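Local coordinates for Blr3880 protein (Bradyrhizobium japonicum, PDB 2OOD), which probably catalyses the zinc-dependent hydrolytic deamination of guanine to xanthine and ammonia, as a guanine deaminase of the amidohydrolase superfamily, at residues G274-S286 and G305-V319. Numbering follows the deposited sequence.
Sequences GVYLSNNEFRRMS and GLFRLGRATDPEHRV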
loop_
_atom_site.group_PDB
_atom_site.type_symbol
_atom_site.label_atom_id
_atom_site.label_comp_id
_atom_site.label_asym_id
_atom_site.label_seq_id
_atom_site.Cartn_x
_atom_site.Cartn_y
_atom_site.Cartn_z
ATOM N N GLY A 274 -12.818 13.630 0.433
ATOM C CA GLY A 274 -13.599 14.292 1.469
ATOM C C GLY A 274 -12.664 14.954 2.464
ATOM O O GLY A 274 -12.757 16.127 2.720
ATOM N N VAL A 275 -11.743 14.168 2.999
ATOM C CA VAL A 275 -10.739 14.564 3.986
ATOM C C VAL A 275 -11.017 15.690 4.989
ATOM O O VAL A 275 -10.941 15.460 6.191
ATOM C CB VAL A 275 -9.384 14.825 3.311
ATOM C CG1 VAL A 275 -8.272 14.651 4.333
ATOM C CG2 VAL A 275 -9.175 13.853 2.177
ATOM N N TYR A 276 -11.325 16.894 4.526
ATOM C CA TYR A 276 -11.580 17.982 5.461
ATOM C C TYR A 276 -12.985 18.574 5.463
ATOM O O TYR A 276 -13.175 19.737 5.811
ATOM C CB TYR A 276 -10.535 19.079 5.261
ATOM C CG TYR A 276 -9.170 18.635 5.728
ATOM C CD1 TYR A 276 -8.887 18.508 7.081
ATOM C CD2 TYR A 276 -8.193 18.255 4.823
ATOM C CE1 TYR A 276 -7.666 18.005 7.523
ATOM C CE2 TYR A 276 -6.966 17.750 5.253
ATOM C CZ TYR A 276 -6.712 17.623 6.607
ATOM O OH TYR A 276 -5.518 17.076 7.046
ATOM N N LEU A 277 -13.968 17.760 5.100
ATOM C CA LEU A 277 -15.360 18.192 5.075
ATOM C C LEU A 277 -15.954 18.087 6.475
ATOM O O LEU A 277 -15.642 17.157 7.217
ATOM C CB LEU A 277 -16.183 17.302 4.137
ATOM C CG LEU A 277 -15.957 17.258 2.626
ATOM C CD1 LEU A 277 -16.631 16.027 2.070
ATOM C CD2 LEU A 277 -16.506 18.505 1.967
ATOM N N SER A 278 -16.826 19.031 6.821
ATOM C CA SER A 278 -17.487 19.042 8.125
ATOM C C SER A 278 -18.717 18.142 8.063
ATOM O O SER A 278 -19.159 17.776 6.976
ATOM C CB SER A 278 -17.933 20.457 8.465
ATOM O OG SER A 278 -18.855 20.936 7.496
ATOM N N ASN A 279 -19.275 17.790 9.216
ATOM C CA ASN A 279 -20.465 16.950 9.235
ATOM C C ASN A 279 -21.595 17.683 8.543
ATOM O O ASN A 279 -22.463 17.070 7.924
ATOM C CB ASN A 279 -20.876 16.618 10.664
ATOM C CG ASN A 279 -19.829 15.823 11.385
ATOM O OD1 ASN A 279 -20.057 15.298 12.472
ATOM N ND2 ASN A 279 -18.654 15.734 10.778
ATOM N N ASN A 280 -21.577 19.006 8.652
ATOM C CA ASN A 280 -22.587 19.835 8.024
ATOM C C ASN A 280 -22.464 19.687 6.509
ATOM O O ASN A 280 -23.462 19.499 5.810
ATOM C CB ASN A 280 -22.393 21.300 8.433
ATOM C CG ASN A 280 -23.395 22.224 7.772
ATOM O OD1 ASN A 280 -24.595 21.958 7.781
ATOM N ND2 ASN A 280 -22.909 23.318 7.198
ATOM N N GLU A 281 -21.236 19.765 6.007
ATOM C CA GLU A 281 -21.004 19.627 4.576
ATOM C C GLU A 281 -21.447 18.245 4.099
ATOM O O GLU A 281 -22.028 18.115 3.026
ATOM C CB GLU A 281 -19.527 19.883 4.246
ATOM C CG GLU A 281 -19.152 21.363 4.300
ATOM C CD GLU A 281 -17.669 21.612 4.090
ATOM O OE1 GLU A 281 -16.863 21.098 4.895
ATOM O OE2 GLU A 281 -17.309 22.324 3.124
ATOM N N PHE A 282 -21.190 17.214 4.895
ATOM C CA PHE A 282 -21.610 15.875 4.512
ATOM C C PHE A 282 -23.132 15.838 4.444
ATOM O O PHE A 282 -23.697 15.363 3.461
ATOM C CB PHE A 282 -21.118 14.827 5.515
ATOM C CG PHE A 282 -19.739 14.297 5.223
ATOM C CD1 PHE A 282 -19.448 13.706 4.001
ATOM C CD2 PHE A 282 -18.739 14.346 6.184
ATOM C CE1 PHE A 282 -18.180 13.168 3.742
ATOM C CE2 PHE A 282 -17.469 13.809 5.929
ATOM C CZ PHE A 282 -17.198 13.219 4.705
ATOM N N ARG A 283 -23.797 16.342 5.482
ATOM C CA ARG A 283 -25.254 16.342 5.502
ATOM C C ARG A 283 -25.848 17.088 4.313
ATOM O O ARG A 283 -26.851 16.658 3.756
ATOM C CB ARG A 283 -25.794 16.947 6.802
ATOM C CG ARG A 283 -25.700 16.031 8.025
ATOM C CD ARG A 283 -26.561 16.549 9.189
ATOM N NE ARG A 283 -26.242 17.940 9.532
ATOM C CZ ARG A 283 -25.263 18.316 10.357
ATOM N NH1 ARG A 283 -24.496 17.401 10.954
ATOM N NH2 ARG A 283 -25.026 19.612 10.556
ATOM N N ARG A 284 -25.237 18.201 3.922
ATOM C CA ARG A 284 -25.746 18.976 2.797
ATOM C C ARG A 284 -25.661 18.178 1.501
ATOM O O ARG A 284 -26.604 18.166 0.707
ATOM C CB ARG A 284 -24.972 20.289 2.648
ATOM C CG ARG A 284 -25.017 21.175 3.878
ATOM C CD ARG A 284 -25.197 22.617 3.499
ATOM N NE ARG A 284 -24.055 23.157 2.774
ATOM C CZ ARG A 284 -22.884 23.438 3.334
ATOM N NH1 ARG A 284 -22.702 23.220 4.629
ATOM N NH2 ARG A 284 -21.904 23.959 2.607
HETATM N N MSE A 285 -24.530 17.515 1.280
HETATM C CA MSE A 285 -24.358 16.716 0.071
HETATM C C MSE A 285 -25.375 15.578 0.060
HETATM O O MSE A 285 -26.037 15.333 -0.945
HETATM C CB MSE A 285 -22.942 16.154 0.008
HETATM C CG MSE A 285 -21.882 17.231 -0.054
HETATM SE SE MSE A 285 -20.079 16.485 -0.098
HETATM C CE MSE A 285 -20.050 15.945 -1.977
ATOM N N SER A 286 -25.502 14.892 1.191
ATOM C CA SER A 286 -26.449 13.797 1.306
ATOM C C SER A 286 -27.835 14.281 0.881
ATOM O O SER A 286 -28.548 13.601 0.139
ATOM C CB SER A 286 -26.493 13.292 2.749
ATOM O OG SER A 286 -27.472 12.282 2.916
ATOM N N GLY A 305 -4.398 13.129 4.629
ATOM C CA GLY A 305 -4.986 12.667 5.870
ATOM C C GLY A 305 -5.888 11.458 5.749
ATOM O O GLY A 305 -5.833 10.724 4.771
ATOM N N LEU A 306 -6.738 11.263 6.753
ATOM C CA LEU A 306 -7.649 10.127 6.789
ATOM C C LEU A 306 -9.102 10.511 6.535
ATOM O O LEU A 306 -9.747 11.141 7.370
ATOM C CB LEU A 306 -7.540 9.422 8.144
ATOM C CG LEU A 306 -6.151 8.973 8.610
ATOM C CD1 LEU A 306 -6.243 8.446 10.027
ATOM C CD2 LEU A 306 -5.603 7.905 7.684
ATOM N N PHE A 307 -9.609 10.124 5.370
ATOM C CA PHE A 307 -10.990 10.394 4.998
ATOM C C PHE A 307 -11.898 9.717 6.016
ATOM O O PHE A 307 -11.712 8.552 6.338
ATOM C CB PHE A 307 -11.264 9.830 3.604
ATOM C CG PHE A 307 -12.692 9.948 3.168
ATOM C CD1 PHE A 307 -13.226 11.175 2.804
ATOM C CD2 PHE A 307 -13.514 8.829 3.131
ATOM C CE1 PHE A 307 -14.559 11.283 2.412
ATOM C CE2 PHE A 307 -14.849 8.930 2.740
ATOM C CZ PHE A 307 -15.368 10.159 2.382
ATOM N N ARG A 308 -12.888 10.447 6.511
ATOM C CA ARG A 308 -13.806 9.903 7.505
ATOM C C ARG A 308 -14.877 9.019 6.868
ATOM O O ARG A 308 -16.034 9.406 6.718
ATOM C CB ARG A 308 -14.435 11.051 8.300
ATOM C CG ARG A 308 -13.412 11.876 9.080
ATOM C CD ARG A 308 -13.922 13.274 9.372
ATOM N NE ARG A 308 -15.121 13.253 10.193
ATOM C CZ ARG A 308 -16.069 14.185 10.163
ATOM N NH1 ARG A 308 -15.970 15.219 9.347
ATOM N NH2 ARG A 308 -17.115 14.078 10.962
ATOM N N LEU A 309 -14.465 7.815 6.502
ATOM C CA LEU A 309 -15.344 6.847 5.869
ATOM C C LEU A 309 -16.603 6.564 6.683
ATOM O O LEU A 309 -17.700 6.473 6.127
ATOM C CB LEU A 309 -14.569 5.550 5.625
ATOM C CG LEU A 309 -15.298 4.383 4.961
ATOM C CD1 LEU A 309 -15.889 4.830 3.631
ATOM C CD2 LEU A 309 -14.326 3.233 4.774
ATOM N N GLY A 310 -16.445 6.423 7.995
ATOM C CA GLY A 310 -17.585 6.147 8.852
ATOM C C GLY A 310 -18.647 7.235 8.891
ATOM O O GLY A 310 -19.811 6.955 9.186
ATOM N N ARG A 311 -18.258 8.472 8.595
ATOM C CA ARG A 311 -19.195 9.592 8.616
ATOM C C ARG A 311 -19.996 9.669 7.322
ATOM O O ARG A 311 -21.203 9.914 7.345
ATOM C CB ARG A 311 -18.447 10.915 8.828
ATOM C CG ARG A 311 -19.337 12.123 9.124
ATOM C CD ARG A 311 -19.501 12.343 10.628
ATOM N NE ARG A 311 -20.264 11.280 11.272
ATOM C CZ ARG A 311 -21.576 11.112 11.124
ATOM N NH1 ARG A 311 -22.271 11.952 10.354
ATOM N NH2 ARG A 311 -22.191 10.097 11.729
ATOM N N ALA A 312 -19.321 9.463 6.196
ATOM C CA ALA A 312 -19.979 9.511 4.900
ATOM C C ALA A 312 -21.000 8.384 4.754
ATOM O O ALA A 312 -21.966 8.512 4.006
ATOM C CB ALA A 312 -18.942 9.424 3.796
ATOM N N THR A 313 -20.785 7.285 5.475
ATOM C CA THR A 313 -21.688 6.140 5.424
ATOM C C THR A 313 -22.750 6.161 6.517
ATOM O O THR A 313 -23.453 5.176 6.733
ATOM C CB THR A 313 -20.915 4.819 5.527
ATOM O OG1 THR A 313 -20.097 4.831 6.703
ATOM C CG2 THR A 313 -20.046 4.624 4.303
ATOM N N ASP A 314 -22.857 7.285 7.214
ATOM C CA ASP A 314 -23.848 7.447 8.268
ATOM C C ASP A 314 -25.242 7.238 7.678
ATOM O O ASP A 314 -25.676 8.009 6.822
ATOM C CB ASP A 314 -23.735 8.859 8.854
ATOM C CG ASP A 314 -24.862 9.190 9.815
ATOM O OD1 ASP A 314 -25.620 8.273 10.191
ATOM O OD2 ASP A 314 -24.983 10.370 10.202
ATOM N N PRO A 315 -25.967 6.203 8.135
ATOM C CA PRO A 315 -27.313 5.928 7.618
ATOM C C PRO A 315 -28.358 7.049 7.764
ATOM O O PRO A 315 -29.336 7.081 7.017
ATOM C CB PRO A 315 -27.707 4.640 8.340
ATOM C CG PRO A 315 -26.956 4.722 9.607
ATOM C CD PRO A 315 -25.607 5.238 9.184
ATOM N N GLU A 316 -28.152 7.974 8.697
ATOM C CA GLU A 316 -29.099 9.076 8.879
ATOM C C GLU A 316 -28.835 10.173 7.849
ATOM O O GLU A 316 -29.715 10.971 7.534
ATOM C CB GLU A 316 -28.994 9.667 10.297
ATOM C CG GLU A 316 -29.177 8.636 11.418
ATOM C CD GLU A 316 -29.241 9.261 12.823
ATOM O OE1 GLU A 316 -28.382 10.127 13.146
ATOM O OE2 GLU A 316 -30.146 8.872 13.609
ATOM N N HIS A 317 -27.616 10.203 7.323
ATOM C CA HIS A 317 -27.233 11.206 6.333
ATOM C C HIS A 317 -26.250 10.587 5.344
ATOM O O HIS A 317 -25.168 11.126 5.102
ATOM C CB HIS A 317 -26.587 12.402 7.032
ATOM C CG HIS A 317 -27.454 13.027 8.083
ATOM N ND1 HIS A 317 -28.448 13.935 7.786
ATOM C CD2 HIS A 317 -27.490 12.853 9.426
ATOM C CE1 HIS A 317 -29.056 14.296 8.903
ATOM N NE2 HIS A 317 -28.494 13.655 9.911
ATOM N N ARG A 318 -26.645 9.450 4.776
ATOM C CA ARG A 318 -25.819 8.719 3.826
ATOM C C ARG A 318 -25.410 9.575 2.634
ATOM O O ARG A 318 -26.236 10.218 1.999
ATOM C CB ARG A 318 -26.564 7.463 3.367
ATOM C CG ARG A 318 -25.742 6.502 2.536
ATOM C CD ARG A 318 -24.388 6.217 3.166
ATOM N NE ARG A 318 -23.500 5.514 2.240
ATOM C CZ ARG A 318 -23.549 4.205 2.031
ATOM N NH1 ARG A 318 -24.439 3.472 2.694
ATOM N NH2 ARG A 318 -22.725 3.632 1.161
ATOM N N VAL A 319 -24.112 9.586 2.357
ATOM C CA VAL A 319 -23.553 10.348 1.250
ATOM C C VAL A 319 -23.179 9.372 0.139
ATOM O O VAL A 319 -22.615 8.315 0.414
ATOM C CB VAL A 319 -22.278 11.116 1.690
ATOM C CG1 VAL A 319 -21.648 11.823 0.508
ATOM C CG2 VAL A 319 -22.623 12.112 2.769
HETATM O O HOH W 1 -9.987 13.796 8.155
HETATM O O HOH W 2 -22.443 14.009 8.565
HETATM O O HOH W 3 -29.091 15.207 5.359
#
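From Val275 beside Phe307, through Phe282 beside Ala312, to Ser286 beside Val319, the backbones of 274-286 and 305-319 run in the same direction, the first ending in a helix that opens with a capping box of Ser278 and Glu281. The Phe282 ring is the hub of the apolar packing, a worked example of how one aromatic side chain can join two successive barrel connections. Phe307 CE1 meets the edge of this ring, 4.0 Å from Phe282 CZ. Ala312 CA sits over one face, toward the rim, and its CB comes within 3.8 Å of Phe282 CE1; Leu277 CB meets the opposite face, also toward the rim, while Val319 CG2 and Arg311 CG approach obliquely. A chi1 of 175° carries the Phe307 ring to the backbone of Gly274 and Val275, which its edge meets.

Polar and charged groups surround the hub. Arg308 brings NH1 to 2.9 Å from Leu277 O, nearly in the guanidinium plane, while Arg311 forms a salt bridge from NH1 to Asp314 OD2 (3.1 Å) and another from NE to Glu366. Arg283 lies alongside His317 and lays its CD almost centrally over the imidazole, 3.4 Å from the ring centroid: a CH-pi contact. At the far end Ser286 OG donates to Arg318 O (2.6 Å) from above the carbonyl plane. Three waters bridge the segments, one linking Val275 O to Leu306 O.

The side chain of Val275 is about 9 Å from bound guanine. In the TIM barrel of this superfamily, 274-286 continues from strand 269-272 into helix 279-288, whereas segment 305-319 leads into strand 320-323. Phe307 stacks on Phe294 of the intervening strand 291-294, while helix 255-260 packs against Glu281, Arg284 and Met285.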